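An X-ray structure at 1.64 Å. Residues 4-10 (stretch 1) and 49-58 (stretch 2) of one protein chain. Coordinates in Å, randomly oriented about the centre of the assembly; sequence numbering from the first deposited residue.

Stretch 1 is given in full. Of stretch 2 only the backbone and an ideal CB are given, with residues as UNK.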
ATOM      1  N   VAL B   4     -19.724  -5.337 -16.215  1.00 12.19           N
ATOM      2  CA  VAL B   4     -18.280  -5.182 -16.305  1.00 11.42           C
ATOM      3  C   VAL B   4     -17.793  -4.722 -17.670  1.00 12.57           C
ATOM      4  O   VAL B   4     -18.306  -5.146 -18.700  1.00 12.68           O
ATOM      5  CB  VAL B   4     -17.579  -6.525 -15.994  1.00 11.68           C
ATOM      6  CG1 VAL B   4     -16.058  -6.362 -16.011  1.00 12.83           C
ATOM      7  CG2 VAL B   4     -18.047  -7.048 -14.655  1.00 11.41           C
ATOM      8  N   GLY B   5     -16.788  -3.856 -17.652  1.00 11.96           N
ATOM      9  CA  GLY B   5     -16.174  -3.386 -18.877  1.00 12.15           C
ATOM     10  C   GLY B   5     -14.722  -3.837 -18.836  1.00 13.37           C
ATOM     11  O   GLY B   5     -14.069  -3.724 -17.798  1.00 13.13           O
ATOM     12  N   ILE B   6     -14.219  -4.372 -19.941  1.00 13.24           N
ATOM     13  CA  ILE B   6     -12.831  -4.820 -20.004  1.00 13.95           C
ATOM     14  C   ILE B   6     -12.101  -3.899 -20.976  1.00 15.40           C
ATOM     15  O   ILE B   6     -12.466  -3.808 -22.145  1.00 16.02           O
ATOM     16  CB  ILE B   6     -12.737  -6.295 -20.492  1.00 14.90           C
ATOM     17  CG1 ILE B   6     -13.464  -7.213 -19.504  1.00 14.60           C
ATOM     18  CG2 ILE B   6     -11.273  -6.723 -20.619  1.00 13.97           C
ATOM     19  CD1 ILE B   6     -12.988  -7.196 -18.025  1.00 25.29           C
ATOM     20  N   LEU B   7     -11.083  -3.201 -20.479  1.00 14.81           N
ATOM     21  CA  LEU B   7     -10.315  -2.277 -21.304  1.00 16.43           C
ATOM     22  C   LEU B   7      -8.878  -2.743 -21.478  1.00 16.14           C
ATOM     23  O   LEU B   7      -8.106  -2.758 -20.523  1.00 16.37           O
ATOM     24  CB  LEU B   7     -10.318  -0.883 -20.674  1.00 17.52           C
ATOM     25  CG  LEU B   7      -9.563   0.205 -21.446  1.00 19.74           C
ATOM     26  CD1 LEU B   7     -10.196   0.388 -22.818  1.00 21.43           C
ATOM     27  CD2 LEU B   7      -9.599   1.508 -20.664  1.00 20.40           C
ATOM     28  N   THR B   8      -8.520  -3.121 -22.701  1.00 16.03           N
ATOM     29  CA  THR B   8      -7.167  -3.578 -22.984  1.00 18.30           C
ATOM     30  C   THR B   8      -6.312  -2.401 -23.448  1.00 18.83           C
ATOM     31  O   THR B   8      -6.526  -1.840 -24.525  1.00 18.67           O
ATOM     32  CB  THR B   8      -7.169  -4.690 -24.051  1.00 19.63           C
ATOM     33  OG1 THR B   8      -7.846  -5.840 -23.525  1.00 18.66           O
ATOM     34  CG2 THR B   8      -5.743  -5.087 -24.426  1.00 20.14           C
ATOM     35  N   VAL B   9      -5.349  -2.033 -22.609  1.00 18.84           N
ATOM     36  CA  VAL B   9      -4.454  -0.916 -22.874  1.00 20.78           C
ATOM     37  C   VAL B   9      -3.102  -1.269 -23.484  1.00 22.66           C
ATOM     38  O   VAL B   9      -2.266  -1.897 -22.831  1.00 22.54           O
ATOM     39  CB  VAL B   9      -4.113  -0.164 -21.560  1.00 20.53           C
ATOM     40  CG1 VAL B   9      -3.245   1.053 -21.862  1.00 21.18           C
ATOM     41  CG2 VAL B   9      -5.392   0.254 -20.850  1.00 20.62           C
ATOM     42  N   SER B  10      -2.901  -0.859 -24.736  1.00 24.34           N
ATOM     43  CA  SER B  10      -1.651  -1.096 -25.458  1.00 27.99           C
ATOM     44  C   SER B  10      -1.737  -0.419 -26.821  1.00 29.04           C
ATOM     45  O   SER B  10      -2.825  -0.242 -27.364  1.00 28.58           O
ATOM     46  CB  SER B  10      -1.381  -2.600 -25.508  1.00 29.60           C
ATOM     47  OG  SER B  10      -0.293  -2.867 -26.386  1.00 29.75           O
ATOM     48  N   UNK B  49      -6.447   9.165 -23.892  1.00 26.71           N
ATOM     49  CA  UNK B  49      -7.416   8.239 -24.452  1.00 26.26           C
ATOM     50  C   UNK B  49      -7.901   7.219 -23.434  1.00 25.26           C
ATOM     51  O   UNK B  49      -9.067   6.834 -23.444  1.00 25.63           O
ATOM     52  CB  UNK B  49      -6.810   7.518 -25.658  1.00 26.26           C
ATOM     53  N   UNK B  50      -7.004   6.779 -22.560  1.00 23.90           N
ATOM     54  CA  UNK B  50      -7.388   5.822 -21.529  1.00 22.42           C
ATOM     55  C   UNK B  50      -8.438   6.497 -20.657  1.00 23.01           C
ATOM     56  O   UNK B  50      -9.487   5.922 -20.364  1.00 22.30           O
ATOM     57  CB  UNK B  50      -6.184   5.363 -20.704  1.00 22.42           C
ATOM     58  N   UNK B  51      -8.152   7.734 -20.262  1.00 21.68           N
ATOM     59  CA  UNK B  51      -9.058   8.497 -19.419  1.00 25.00           C
ATOM     60  C   UNK B  51     -10.419   8.758 -20.066  1.00 25.10           C
ATOM     61  O   UNK B  51     -11.441   8.726 -19.385  1.00 26.60           O
ATOM     62  CB  UNK B  51      -8.406   9.831 -19.049  1.00 25.00           C
ATOM     63  N   UNK B  52     -10.444   9.008 -21.373  1.00 26.55           N
ATOM     64  CA  UNK B  52     -11.714   9.262 -22.049  1.00 26.87           C
ATOM     65  C   UNK B  52     -12.646   8.058 -21.933  1.00 26.17           C
ATOM     66  O   UNK B  52     -13.833   8.209 -21.647  1.00 26.82           O
ATOM     67  CB  UNK B  52     -11.475   9.603 -23.521  1.00 26.87           C
ATOM     68  N   UNK B  53     -12.100   6.867 -22.157  1.00 25.27           N
ATOM     69  CA  UNK B  53     -12.884   5.641 -22.069  1.00 24.07           C
ATOM     70  C   UNK B  53     -13.327   5.382 -20.631  1.00 22.41           C
ATOM     71  O   UNK B  53     -14.490   5.084 -20.382  1.00 22.82           O
ATOM     72  CB  UNK B  53     -12.077   4.453 -22.597  1.00 24.07           C
ATOM     73  N   UNK B  54     -12.399   5.491 -19.686  1.00 22.27           N
ATOM     74  CA  UNK B  54     -12.741   5.268 -18.284  1.00 20.37           C
ATOM     75  C   UNK B  54     -13.806   6.259 -17.837  1.00 21.71           C
ATOM     76  O   UNK B  54     -14.710   5.917 -17.076  1.00 22.00           O
ATOM     77  CB  UNK B  54     -11.499   5.386 -17.399  1.00 20.37           C
ATOM     78  N   UNK B  55     -13.694   7.491 -18.322  1.00 23.14           N
ATOM     79  CA  UNK B  55     -14.639   8.545 -17.979  1.00 26.37           C
ATOM     80  C   UNK B  55     -16.015   8.198 -18.541  1.00 25.72           C
ATOM     81  O   UNK B  55     -17.029   8.301 -17.850  1.00 26.34           O
ATOM     82  CB  UNK B  55     -14.162   9.898 -18.510  1.00 26.37           C
ATOM     83  N   UNK B  56     -16.032   7.791 -19.805  1.00 27.04           N
ATOM     84  CA  UNK B  56     -17.259   7.413 -20.500  1.00 26.76           C
ATOM     85  C   UNK B  56     -17.955   6.245 -19.807  1.00 25.51           C
ATOM     86  O   UNK B  56     -19.142   6.311 -19.479  1.00 24.68           O
ATOM     87  CB  UNK B  56     -16.953   7.052 -21.955  1.00 26.76           C
ATOM     88  N   UNK B  57     -17.201   5.172 -19.591  1.00 24.40           N
ATOM     89  CA  UNK B  57     -17.728   3.966 -18.966  1.00 22.34           C
ATOM     90  C   UNK B  57     -18.285   4.167 -17.563  1.00 21.73           C
ATOM     91  O   UNK B  57     -19.300   3.576 -17.201  1.00 20.83           O
ATOM     92  CB  UNK B  57     -16.627   2.905 -18.914  1.00 22.34           C
ATOM     93  N   UNK B  58     -17.624   5.000 -16.771  1.00 20.99           N
ATOM     94  CA  UNK B  58     -18.080   5.246 -15.416  1.00 22.38           C
ATOM     95  C   UNK B  58     -19.182   6.291 -15.370  1.00 23.78           C
ATOM     96  O   UNK B  58     -20.275   6.033 -14.874  1.00 23.36           O
ATOM     97  CB  UNK B  58     -16.907   5.685 -14.538  1.00 22.38           C
TER

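Stretch 2 is a helix running nearly antiparallel to strand 4-9, the two axes 10.5 Å apart at closest approach. No hydrogen bond joins them, so what fits the helix is decided mainly by shape, by the apolar side chains of L7 and V9 and by the open space beside G5, which has no side chain.

Position 49 has nothing of stretch 1 within 5.5 Å of its ideal CB, and many residues would serve; it is M49, which makes no contact with the strand.

At position 50 CA-to-CB points sideways, and the ideal CB lies 5.2 Å from both L7 CD2 and V9 CG2. Alanine would leave a gap, whereas a branched or longer aliphatic chain could reach back. The residue is I50, whose end comes nearer than its CB: CD1 lies 3.6 Å from V9 CG1, while CG2 is 4.4 Å from L7 CD2.

Positions 51 and 52 meet no strand atoms, 51 pointing away, and polar, helix-tolerant residues suit both. They are K51 and K52; K51 NZ is hydrogen-bonded elsewhere in the structure.

Position 53 points toward the strand, its ideal CB only 4.3 Å from L7 CD2. With so little distance to span, a compact apolar residue such as alanine, valine or isoleucine is reasonable. V53, with chi1 t, sets CG1 3.9 Å from L7 CD1.

The ideal CB of position 54 is 5.4 Å from L7 CD2 and its bond points sideways, so leucine, methionine or isoleucine could bridge the distance. L54, with chi1 m and chi2 t, brings CD2 to 3.9 Å from L7 CD2, adding to the apolar surroundings of L7.

Positions 55 and 56 are out of the strand's reach, and stretch 1 sets no demand on either. They are R55 and L56.

Position 57 points toward the strand, yet no strand atom lies within 5.5 Å of its ideal CB. Here stretch 1 offers G5, with no side chain, so there is room for something large: phenylalanine, tyrosine, methionine or tryptophan. W57 fills it, with CZ3 3.5 Å from G5 C and 3.8 Å from L7 CB. The glycine matters, because an ideal CB on G5 would lie 2.7 Å from W57 CE3, a clash. The ring's edge meets the strand backbone, CH2 lying 3.3 Å from I6 O, a close contact but not a hydrogen bond; the polar NE1 is satisfied elsewhere in the structure.

Position 58 is again out of reach, and any helix-compatible residue would do; A58 occupies it, its backbone N hydrogen-bonded to L54 O at 3.1 Å.

Stretch 2, residues 49-58: MIKKVLRLWA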
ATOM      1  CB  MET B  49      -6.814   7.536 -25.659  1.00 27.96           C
ATOM      2  CG  MET B  49      -6.439   8.506 -26.762  1.00 29.79           C
ATOM      3  SD  MET B  49      -5.810   7.665 -28.202  1.00 31.27           S
ATOM      4  CE  MET B  49      -7.351   7.165 -28.977  1.00 29.78           C
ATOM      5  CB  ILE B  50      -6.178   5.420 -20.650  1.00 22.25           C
ATOM      6  CG1 ILE B  50      -5.177   4.610 -21.476  1.00 21.21           C
ATOM      7  CG2 ILE B  50      -6.650   4.608 -19.444  1.00 21.25           C
ATOM      8  CD1 ILE B  50      -3.794   4.460 -20.846  1.00 25.29           C
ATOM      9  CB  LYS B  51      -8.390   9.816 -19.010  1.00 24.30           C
ATOM     10  CG  LYS B  51      -7.072   9.601 -18.269  1.00 27.58           C
ATOM     11  CD  LYS B  51      -6.401  10.902 -17.837  1.00 29.64           C
ATOM     12  CE  LYS B  51      -7.176  11.598 -16.733  1.00 32.66           C
ATOM     13  NZ  LYS B  51      -6.420  12.764 -16.179  1.00 33.20           N
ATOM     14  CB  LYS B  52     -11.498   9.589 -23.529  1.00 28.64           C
ATOM     15  CG  LYS B  52     -12.806   9.878 -24.257  1.00 31.92           C
ATOM     16  CD  LYS B  52     -12.611  10.134 -25.741  1.00 35.54           C
ATOM     17  CE  LYS B  52     -13.954  10.362 -26.424  1.00 37.66           C
ATOM     18  NZ  LYS B  52     -13.806  10.639 -27.883  1.00 40.51           N
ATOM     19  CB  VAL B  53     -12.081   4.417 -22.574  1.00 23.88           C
ATOM     20  CG1 VAL B  53     -12.896   3.142 -22.380  1.00 25.09           C
ATOM     21  CG2 VAL B  53     -11.730   4.593 -24.046  1.00 25.70           C
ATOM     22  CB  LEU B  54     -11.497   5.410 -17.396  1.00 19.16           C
ATOM     23  CG  LEU B  54     -10.392   4.362 -17.541  1.00 19.27           C
ATOM     24  CD1 LEU B  54      -9.257   4.691 -16.571  1.00 17.38           C
ATOM     25  CD2 LEU B  54     -10.956   2.971 -17.261  1.00 18.58           C
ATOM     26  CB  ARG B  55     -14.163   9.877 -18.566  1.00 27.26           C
ATOM     27  CG  ARG B  55     -14.822  11.105 -17.967  1.00 34.49           C
ATOM     28  CD  ARG B  55     -14.491  12.348 -18.784  1.00 36.65           C
ATOM     29  NE  ARG B  55     -13.053  12.514 -18.992  1.00 42.62           N
ATOM     30  CZ  ARG B  55     -12.187  12.866 -18.046  1.00 45.01           C
ATOM     31  NH1 ARG B  55     -10.899  12.987 -18.338  1.00 46.60           N
ATOM     32  NH2 ARG B  55     -12.607  13.108 -16.810  1.00 47.58           N
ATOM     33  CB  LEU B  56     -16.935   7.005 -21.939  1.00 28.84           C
ATOM     34  CG  LEU B  56     -17.476   7.825 -23.112  1.00 32.50           C
ATOM     35  CD1 LEU B  56     -16.971   9.254 -23.031  1.00 31.33           C
ATOM     36  CD2 LEU B  56     -17.037   7.175 -24.416  1.00 32.86           C
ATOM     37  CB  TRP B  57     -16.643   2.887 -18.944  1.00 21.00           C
ATOM     38  CG  TRP B  57     -16.377   2.285 -20.291  1.00 21.46           C
ATOM     39  CD1 TRP B  57     -16.871   2.708 -21.497  1.00 21.62           C
ATOM     40  CD2 TRP B  57     -15.573   1.135 -20.571  1.00 20.45           C
ATOM     41  NE1 TRP B  57     -16.427   1.889 -22.505  1.00 20.32           N
ATOM     42  CE2 TRP B  57     -15.631   0.913 -21.965  1.00 19.87           C
ATOM     43  CE3 TRP B  57     -14.810   0.267 -19.779  1.00 18.24           C
ATOM     44  CZ2 TRP B  57     -14.955  -0.143 -22.584  1.00 18.96           C
ATOM     45  CZ3 TRP B  57     -14.139  -0.782 -20.394  1.00 18.00           C
ATOM     46  CH2 TRP B  57     -14.217  -0.979 -21.784  1.00 18.05           C
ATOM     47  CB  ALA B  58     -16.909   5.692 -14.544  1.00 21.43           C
TER
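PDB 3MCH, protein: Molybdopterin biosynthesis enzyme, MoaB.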